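PDB 1UP0: putative cellulase CEL6 from Mycobacterium tuberculosis, which probably hydrolyses internal beta-1,4-glycosidic bonds of cellulose, as an endoglucanase of glycosyl hydrolase family 6. Local coordinates for residues G7-V12 with A67-V72; V155-G160 with G180-F185; E168-R173 with E203-L208. All coordinates share one frame; numbering follows the deposited sequence.

Contact 1. Residues G7-V12 with A67-V72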
loop_
_atom_site.group_PDB
_atom_site.type_symbol
_atom_site.label_atom_id
_atom_site.label_comp_id
_atom_site.label_asym_id
_atom_site.label_seq_id
_atom_site.Cartn_x
_atom_site.Cartn_y
_atom_site.Cartn_z
ATOM N N GLY A 7 -5.941 5.696 -18.066
ATOM C CA GLY A 7 -6.597 4.861 -19.092
ATOM C C GLY A 7 -7.577 3.780 -18.656
ATOM O O GLY A 7 -8.422 3.357 -19.479
ATOM N N LYS A 8 -7.524 3.305 -17.404
ATOM C CA LYS A 8 -8.687 2.569 -16.905
ATOM C C LYS A 8 -8.936 2.756 -15.432
ATOM O O LYS A 8 -8.022 3.105 -14.658
ATOM C CB LYS A 8 -8.646 1.111 -17.288
ATOM C CG LYS A 8 -7.501 0.372 -16.807
ATOM C CD LYS A 8 -7.343 -0.957 -17.572
ATOM C CE LYS A 8 -6.060 -1.658 -17.237
ATOM N NZ LYS A 8 -4.906 -0.964 -17.909
ATOM N N PRO A 9 -10.189 2.560 -15.018
ATOM C CA PRO A 9 -10.518 2.774 -13.627
ATOM C C PRO A 9 -9.763 1.753 -12.807
ATOM O O PRO A 9 -9.382 0.691 -13.296
ATOM C CB PRO A 9 -12.033 2.543 -13.558
ATOM C CG PRO A 9 -12.378 1.780 -14.725
ATOM C CD PRO A 9 -11.364 2.085 -15.773
ATOM N N PHE A 10 -9.527 2.085 -11.556
ATOM C CA PHE A 10 -8.994 1.137 -10.623
ATOM C C PHE A 10 -10.110 0.169 -10.206
ATOM O O PHE A 10 -11.304 0.553 -10.107
ATOM C CB PHE A 10 -8.392 1.860 -9.441
ATOM C CG PHE A 10 -7.240 2.784 -9.840
ATOM C CD1 PHE A 10 -6.068 2.240 -10.308
ATOM C CD2 PHE A 10 -7.367 4.168 -9.761
ATOM C CE1 PHE A 10 -4.995 3.055 -10.711
ATOM C CE2 PHE A 10 -6.285 5.010 -10.137
ATOM C CZ PHE A 10 -5.139 4.467 -10.627
ATOM N N TYR A 11 -9.731 -1.064 -9.913
ATOM C CA TYR A 11 -10.682 -2.130 -9.612
ATOM C C TYR A 11 -11.294 -1.975 -8.237
ATOM O O TYR A 11 -10.567 -1.799 -7.240
ATOM C CB TYR A 11 -9.941 -3.454 -9.680
ATOM C CG TYR A 11 -10.801 -4.694 -9.475
ATOM C CD1 TYR A 11 -11.948 -4.936 -10.240
ATOM C CD2 TYR A 11 -10.465 -5.620 -8.548
ATOM C CE1 TYR A 11 -12.699 -6.098 -10.034
ATOM C CE2 TYR A 11 -11.203 -6.738 -8.360
ATOM C CZ TYR A 11 -12.295 -6.987 -9.111
ATOM O OH TYR A 11 -12.979 -8.174 -8.855
ATOM N N VAL A 12 -12.621 -2.046 -8.190
ATOM C CA VAL A 12 -13.343 -2.117 -6.935
ATOM C C VAL A 12 -13.509 -3.584 -6.552
ATOM O O VAL A 12 -14.111 -4.379 -7.290
ATOM C CB VAL A 12 -14.706 -1.433 -7.043
ATOM C CG1 VAL A 12 -15.463 -1.578 -5.711
ATOM C CG2 VAL A 12 -14.547 0.026 -7.406
ATOM N N ALA A 67 -13.454 -6.791 -15.542
ATOM C CA ALA A 67 -14.165 -5.581 -15.189
ATOM C C ALA A 67 -13.645 -4.365 -15.924
ATOM O O ALA A 67 -14.149 -3.257 -15.713
ATOM C CB ALA A 67 -14.025 -5.339 -13.704
ATOM N N GLY A 68 -12.646 -4.550 -16.779
ATOM C CA GLY A 68 -12.032 -3.453 -17.499
ATOM C C GLY A 68 -11.247 -2.490 -16.636
ATOM O O GLY A 68 -11.225 -1.285 -16.926
ATOM N N ALA A 69 -10.611 -3.035 -15.592
ATOM C CA ALA A 69 -10.029 -2.215 -14.521
ATOM C C ALA A 69 -8.655 -2.661 -14.120
ATOM O O ALA A 69 -8.285 -3.777 -14.322
ATOM C CB ALA A 69 -10.944 -2.226 -13.290
ATOM N N MET A 70 -7.920 -1.744 -13.490
ATOM C CA MET A 70 -6.567 -2.004 -13.024
ATOM C C MET A 70 -6.583 -2.471 -11.573
ATOM O O MET A 70 -7.012 -1.728 -10.698
ATOM C CB MET A 70 -5.747 -0.698 -13.187
ATOM C CG MET A 70 -4.398 -0.736 -12.519
ATOM S SD MET A 70 -3.266 -1.916 -13.232
ATOM C CE MET A 70 -2.635 -1.009 -14.584
ATOM N N PRO A 71 -6.133 -3.704 -11.302
ATOM C CA PRO A 71 -6.051 -4.181 -9.925
ATOM C C PRO A 71 -4.829 -3.560 -9.250
ATOM O O PRO A 71 -3.772 -3.432 -9.897
ATOM C CB PRO A 71 -5.844 -5.684 -10.073
ATOM C CG PRO A 71 -5.162 -5.838 -11.383
ATOM C CD PRO A 71 -5.678 -4.726 -12.250
ATOM N N VAL A 72 -4.996 -3.282 -7.965
ATOM C CA VAL A 72 -3.905 -2.786 -7.094
ATOM C C VAL A 72 -3.734 -3.837 -5.974
ATOM O O VAL A 72 -4.701 -4.179 -5.277
ATOM C CB VAL A 72 -4.214 -1.428 -6.498
ATOM C CG1 VAL A 72 -3.008 -0.899 -5.747
ATOM C CG2 VAL A 72 -4.645 -0.420 -7.598
#
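K8 lies across the backbone of the segment A67-V72: its CB meets the carbonyl O of G68 at 3.5 Å, and the chain beyond runs past A69 until NZ of K8 comes 4.0 Å from CE of M70. P9 sets its ring carbon CD against the same G68 oxygen, and its own carbonyl O takes the N-H of M70 (N to O 2.8 Å), the donor arriving in the carbonyl plane and nearly straight at 166°. F10 and M70 form a single beta bridge between the two segments. The CB bond of F10 points away; its ring touches L258 and P245, its edge meets CG of M70, and CD1 of F10 also rests 4.1 Å from CG2 of V72. This bridge fastens the N-terminal arm to the loop between helix 50-66 and strand 72-75 of the parallel family 6 barrel; the helix ends in a Schellman motif at G68. Y11 N gives a 2.9 Å bond to O of M70 from well above the carbonyl plane. The Y11 ring turns its edge to the methyls of A69 and A67, placed there by a chi1 of -176° that sets CG opposite the backbone N; CE1 of Y11 stands 4.0 Å from CB of A67. Y60 of helix 50-66 meets this ring edge-to-face.

Contact 2. Residues V155-G160 with G180-F185. With ACT (acetate ion), chain D.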
loop_
_atom_site.group_PDB
_atom_site.type_symbol
_atom_site.label_atom_id
_atom_site.label_comp_id
_atom_site.label_asym_id
_atom_site.label_seq_id
_atom_site.Cartn_x
_atom_site.Cartn_y
_atom_site.Cartn_z
ATOM N N VAL A 155 5.141 -1.329 -10.820
ATOM C CA VAL A 155 5.679 -1.684 -9.515
ATOM C C VAL A 155 6.200 -0.458 -8.785
ATOM O O VAL A 155 7.011 0.291 -9.318
ATOM C CB VAL A 155 6.791 -2.747 -9.643
ATOM C CG1 VAL A 155 7.386 -3.161 -8.308
ATOM C CG2 VAL A 155 6.247 -3.983 -10.339
ATOM N N TYR A 156 5.734 -0.293 -7.554
ATOM C CA TYR A 156 6.043 0.867 -6.719
ATOM C C TYR A 156 6.570 0.311 -5.384
ATOM O O TYR A 156 5.857 -0.353 -4.623
ATOM C CB TYR A 156 4.805 1.728 -6.455
ATOM C CG TYR A 156 4.224 2.351 -7.684
ATOM C CD1 TYR A 156 3.282 1.652 -8.449
ATOM C CD2 TYR A 156 4.687 3.578 -8.176
ATOM C CE1 TYR A 156 2.775 2.170 -9.587
ATOM C CE2 TYR A 156 4.175 4.104 -9.357
ATOM C CZ TYR A 156 3.209 3.392 -10.052
ATOM O OH TYR A 156 2.701 3.871 -11.238
ATOM N N VAL A 157 7.844 0.565 -5.124
ATOM C CA VAL A 157 8.474 0.081 -3.909
ATOM C C VAL A 157 8.083 1.055 -2.799
ATOM O O VAL A 157 8.226 2.263 -2.951
ATOM C CB VAL A 157 10.007 0.055 -4.051
ATOM C CG1 VAL A 157 10.662 -0.414 -2.745
ATOM C CG2 VAL A 157 10.392 -0.840 -5.260
ATOM N N ASP A 158 7.647 0.551 -1.668
ATOM C CA ASP A 158 7.231 1.483 -0.634
ATOM C C ASP A 158 8.391 2.265 -0.046
ATOM O O ASP A 158 9.419 1.706 0.294
ATOM C CB ASP A 158 6.476 0.820 0.487
ATOM C CG ASP A 158 5.886 1.855 1.415
ATOM O OD1 ASP A 158 4.909 2.512 1.005
ATOM O OD2 ASP A 158 6.400 2.154 2.515
ATOM N N ALA A 159 8.160 3.549 0.167
ATOM C CA ALA A 159 9.221 4.492 0.555
ATOM C C ALA A 159 8.830 5.313 1.787
ATOM O O ALA A 159 9.383 6.397 2.026
ATOM C CB ALA A 159 9.488 5.384 -0.595
ATOM N N GLY A 160 7.915 4.796 2.612
ATOM C CA GLY A 160 7.550 5.512 3.820
ATOM C C GLY A 160 6.734 6.764 3.597
ATOM O O GLY A 160 5.778 6.747 2.805
ATOM N N GLY A 180 15.092 1.852 -10.251
ATOM C CA GLY A 180 15.150 2.137 -11.675
ATOM C C GLY A 180 14.510 1.109 -12.600
ATOM O O GLY A 180 14.115 1.423 -13.723
ATOM N N ARG A 181 14.369 -0.114 -12.117
ATOM C CA ARG A 181 13.747 -1.176 -12.857
ATOM C C ARG A 181 12.218 -1.157 -12.676
ATOM O O ARG A 181 11.484 -1.668 -13.503
ATOM C CB ARG A 181 14.350 -2.485 -12.371
ATOM C CG ARG A 181 13.856 -3.710 -13.018
ATOM C CD ARG A 181 14.668 -4.957 -12.679
ATOM N NE ARG A 181 16.123 -4.738 -12.738
ATOM C CZ ARG A 181 16.898 -4.994 -13.791
ATOM N NH1 ARG A 181 16.382 -5.476 -14.934
ATOM N NH2 ARG A 181 18.206 -4.762 -13.705
ATOM N N ALA A 182 11.778 -0.624 -11.540
ATOM C CA ALA A 182 10.359 -0.464 -11.228
ATOM C C ALA A 182 9.839 0.830 -11.846
ATOM O O ALA A 182 10.595 1.585 -12.461
ATOM C CB ALA A 182 10.193 -0.408 -9.727
ATOM N N ARG A 183 8.557 1.111 -11.646
ATOM C CA ARG A 183 7.983 2.391 -12.047
ATOM C C ARG A 183 8.402 3.473 -11.079
ATOM O O ARG A 183 8.616 4.619 -11.480
ATOM C CB ARG A 183 6.457 2.281 -12.164
ATOM C CG ARG A 183 5.753 3.567 -12.510
ATOM C CD ARG A 183 6.173 4.183 -13.859
ATOM N NE ARG A 183 5.443 5.399 -14.135
ATOM C CZ ARG A 183 5.649 6.180 -15.179
ATOM N NH1 ARG A 183 6.530 5.824 -16.107
ATOM N NH2 ARG A 183 4.954 7.294 -15.315
ATOM N N GLY A 184 8.507 3.100 -9.810
ATOM C CA GLY A 184 8.933 4.007 -8.762
ATOM C C GLY A 184 8.609 3.531 -7.367
ATOM O O GLY A 184 8.995 2.403 -6.931
ATOM N N PHE A 185 7.969 4.434 -6.629
ATOM C CA PHE A 185 7.764 4.230 -5.197
ATOM C C PHE A 185 6.398 4.704 -4.704
ATOM O O PHE A 185 5.667 5.400 -5.406
ATOM C CB PHE A 185 8.897 4.905 -4.392
ATOM C CG PHE A 185 9.016 6.374 -4.636
ATOM C CD1 PHE A 185 9.688 6.843 -5.730
ATOM C CD2 PHE A 185 8.429 7.304 -3.758
ATOM C CE1 PHE A 185 9.801 8.207 -5.982
ATOM C CE2 PHE A 185 8.530 8.680 -4.005
ATOM C CZ PHE A 185 9.209 9.141 -5.081
HETATM C C ACT D . 6.496 9.007 -18.189
HETATM O O ACT D . 5.339 9.309 -17.801
HETATM O OXT ACT D . 6.879 7.854 -18.472
HETATM C CH3 ACT D . 7.527 10.083 -18.217
#
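The Y156 ring carries R183 over one face: CB of R183 sits 3.9 Å above the ring plane, offset toward the rim, and CG of R183 comes within 3.3 Å of OH of Y156. The frame is a parallel beta-alpha-beta unit, strand 153-158, helix 167-176, strand 184-187, in the central sheet of the family 6 barrel. Both side chains run the same way, but the guanidinium stands almost upright to the ring, the planes 88° apart. At the guanidinium edge lie OH of Y156, near its plane, and an acetate ion, probably from the crystallisation liquor, whose carbon is in plane. The acetate is gripped twice: NH1 of R183 reaches its OXT at 3.1 Å and NH2 of R183 its O at 3.2 Å, both nearly straight. OD2 of D255 takes both NE of R183, in a salt bridge, and OH of Y156, tying the two side chains to one oxygen. Carbonyl O of V155 accepts twice, from N of R183 and N of G184, where strand 184-187 begins; V157 N then bonds O of G184 at 2.8 Å. A CA-H...O contact from Y156 to the same G184 oxygen supplements the ladder. On the face of V157, F185 has its CG between N and carbonyl carbon (chi1 59°), which brings CD2 obliquely to the methyl of A159; L174 of helix 167-176 touches V157, A159 and F185. At the end of the strand D158 makes an Asx turn, its OD2 receiving the N-H of G160 (N to OD2 3.0 Å) from above the carboxylate plane.

Contact 3. Residues E168-R173 with E203-L208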
loop_
_atom_site.group_PDB
_atom_site.type_symbol
_atom_site.label_atom_id
_atom_site.label_comp_id
_atom_site.label_asym_id
_atom_site.label_seq_id
_atom_site.Cartn_x
_atom_site.Cartn_y
_atom_site.Cartn_z
ATOM N N GLU A 168 16.807 12.008 1.037
ATOM C CA GLU A 168 18.120 11.496 0.673
ATOM C C GLU A 168 18.332 10.068 1.143
ATOM O O GLU A 168 18.842 9.241 0.363
ATOM C CB GLU A 168 19.225 12.427 1.228
ATOM C CG GLU A 168 19.189 13.834 0.652
ATOM C CD GLU A 168 18.169 14.845 1.256
ATOM O OE1 GLU A 168 17.330 14.515 2.187
ATOM O OE2 GLU A 168 18.226 16.039 0.799
ATOM N N ALA A 169 17.969 9.766 2.387
ATOM C CA ALA A 169 18.168 8.465 2.979
ATOM C C ALA A 169 17.304 7.432 2.256
ATOM O O ALA A 169 17.751 6.320 1.922
ATOM C CB ALA A 169 17.824 8.507 4.454
ATOM N N MET A 170 16.044 7.805 2.021
ATOM C CA MET A 170 15.142 6.864 1.335
ATOM C C MET A 170 15.550 6.676 -0.135
ATOM O O MET A 170 15.453 5.574 -0.684
ATOM C CB MET A 170 13.705 7.350 1.420
ATOM C CG MET A 170 12.716 6.375 0.845
ATOM S SD MET A 170 12.969 4.649 1.351
ATOM C CE MET A 170 12.203 4.676 2.873
ATOM N N ALA A 171 15.996 7.732 -0.783
ATOM C CA ALA A 171 16.439 7.605 -2.178
ATOM C C ALA A 171 17.619 6.654 -2.272
ATOM O O ALA A 171 17.725 5.867 -3.237
ATOM C CB ALA A 171 16.775 8.944 -2.768
ATOM N N ALA A 172 18.519 6.698 -1.290
ATOM C CA ALA A 172 19.667 5.771 -1.274
ATOM C C ALA A 172 19.184 4.322 -1.218
ATOM O O ALA A 172 19.708 3.441 -1.933
ATOM C CB ALA A 172 20.586 6.065 -0.104
ATOM N N ARG A 173 18.175 4.068 -0.380
ATOM C CA ARG A 173 17.614 2.728 -0.208
ATOM C C ARG A 173 16.881 2.292 -1.465
ATOM O O ARG A 173 17.042 1.149 -1.898
ATOM C CB ARG A 173 16.707 2.660 1.021
ATOM C CG ARG A 173 17.506 2.807 2.303
ATOM C CD ARG A 173 16.736 2.775 3.551
ATOM N NE ARG A 173 17.580 3.286 4.620
ATOM C CZ ARG A 173 17.397 3.075 5.882
ATOM N NH1 ARG A 173 16.385 2.332 6.326
ATOM N NH2 ARG A 173 18.240 3.652 6.745
ATOM N N GLU A 203 8.576 14.490 -5.099
ATOM C CA GLU A 203 9.357 15.120 -6.143
ATOM C C GLU A 203 10.834 15.177 -5.745
ATOM O O GLU A 203 11.728 15.037 -6.611
ATOM C CB GLU A 203 8.796 16.509 -6.449
ATOM C CG GLU A 203 7.397 16.532 -7.042
ATOM C CD GLU A 203 7.261 15.794 -8.367
ATOM O OE1 GLU A 203 8.129 15.972 -9.264
ATOM O OE2 GLU A 203 6.276 15.027 -8.529
ATOM N N ALA A 204 11.114 15.349 -4.451
ATOM C CA ALA A 204 12.497 15.328 -3.990
ATOM C C ALA A 204 13.146 13.935 -4.213
ATOM O O ALA A 204 14.245 13.805 -4.747
ATOM C CB ALA A 204 12.583 15.723 -2.556
ATOM N N ILE A 205 12.432 12.883 -3.858
ATOM C CA ILE A 205 12.950 11.516 -4.040
ATOM C C ILE A 205 13.105 11.236 -5.540
ATOM O O ILE A 205 14.091 10.693 -5.957
ATOM C CB ILE A 205 12.076 10.465 -3.332
ATOM C CG1 ILE A 205 12.195 10.634 -1.826
ATOM C CG2 ILE A 205 12.481 8.998 -3.736
ATOM C CD1 ILE A 205 11.351 9.685 -1.033
ATOM N N SER A 206 12.160 11.699 -6.340
ATOM C CA SER A 206 12.180 11.477 -7.786
ATOM C C SER A 206 13.461 12.053 -8.382
ATOM O O SER A 206 14.115 11.406 -9.199
ATOM C CB SER A 206 10.949 12.138 -8.445
ATOM O OG SER A 206 10.992 11.960 -9.855
ATOM N N GLY A 207 13.814 13.259 -7.937
ATOM C CA GLY A 207 15.037 13.953 -8.318
ATOM C C GLY A 207 16.291 13.164 -8.003
ATOM O O GLY A 207 17.318 13.283 -8.700
ATOM N N LEU A 208 16.239 12.395 -6.937
ATOM C CA LEU A 208 17.372 11.594 -6.472
ATOM C C LEU A 208 17.357 10.125 -6.951
ATOM O O LEU A 208 18.221 9.343 -6.583
ATOM C CB LEU A 208 17.416 11.658 -4.945
ATOM C CG LEU A 208 17.631 13.064 -4.392
ATOM C CD1 LEU A 208 17.432 12.993 -2.870
ATOM C CD2 LEU A 208 19.002 13.611 -4.801
#
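A171 and L208 make the tight part of this contact, their CB atoms meeting at 3.5 Å. The small methyl of A171 points toward the other segment, and this lets the backbones come close: CA of A171 and CA of I205 are 5.6 Å apart. I205 adds the buried side. Its CG1 lies anti to the carbonyl carbon (chi1 -68°) and the extended chain carries CD1 of I205 forward to CG of M170, 4.0 Å away, while CG2 of I205 stays beside CB of A171 at the longer distance of 4.4 Å. M170 bends at its next torsions and leads its sulfur end away from I205, toward A159. The helices 167-176 and 195-207 thus pack side by side on the outside of the parallel barrel, each connecting consecutive strands of the sheet, with no hydrogen bond between the two segments. Where A171, M170 and I205 are buried, the other edge of the contact, at E168 and L208, is exposed to solvent. There CD1 of L208 lies 3.9 Å from CA of E168 and 4.0 Å from CG of E168, against the backbone and the CG methylene of the glutamate. The side-chain amide of N175, in helix 167-176, also bonds O of L208.

Contacts 2 and 3 share the unit of strand 153-158, helix 167-176 and strand 184-187: contact 2 joins its strands in the core, contact 3 sets its helix against helix 195-207, largely buried but with an exposed edge at E168 and L208. They touch, CZ of F185 lying 3.5 Å from CG2 of I205, and CE of M170 3.4 Å from O of A159. Contact 1 stands apart, its centre about 20 Å from that of contact 2, and is partly buried. Chemistry follows place: backbone bonds and a charged cluster in contact 2, apolar contacts and no hydrogen bond between the segments of contact 3, and a two-bond bridge between loops, flanked by side chains, in contact 1.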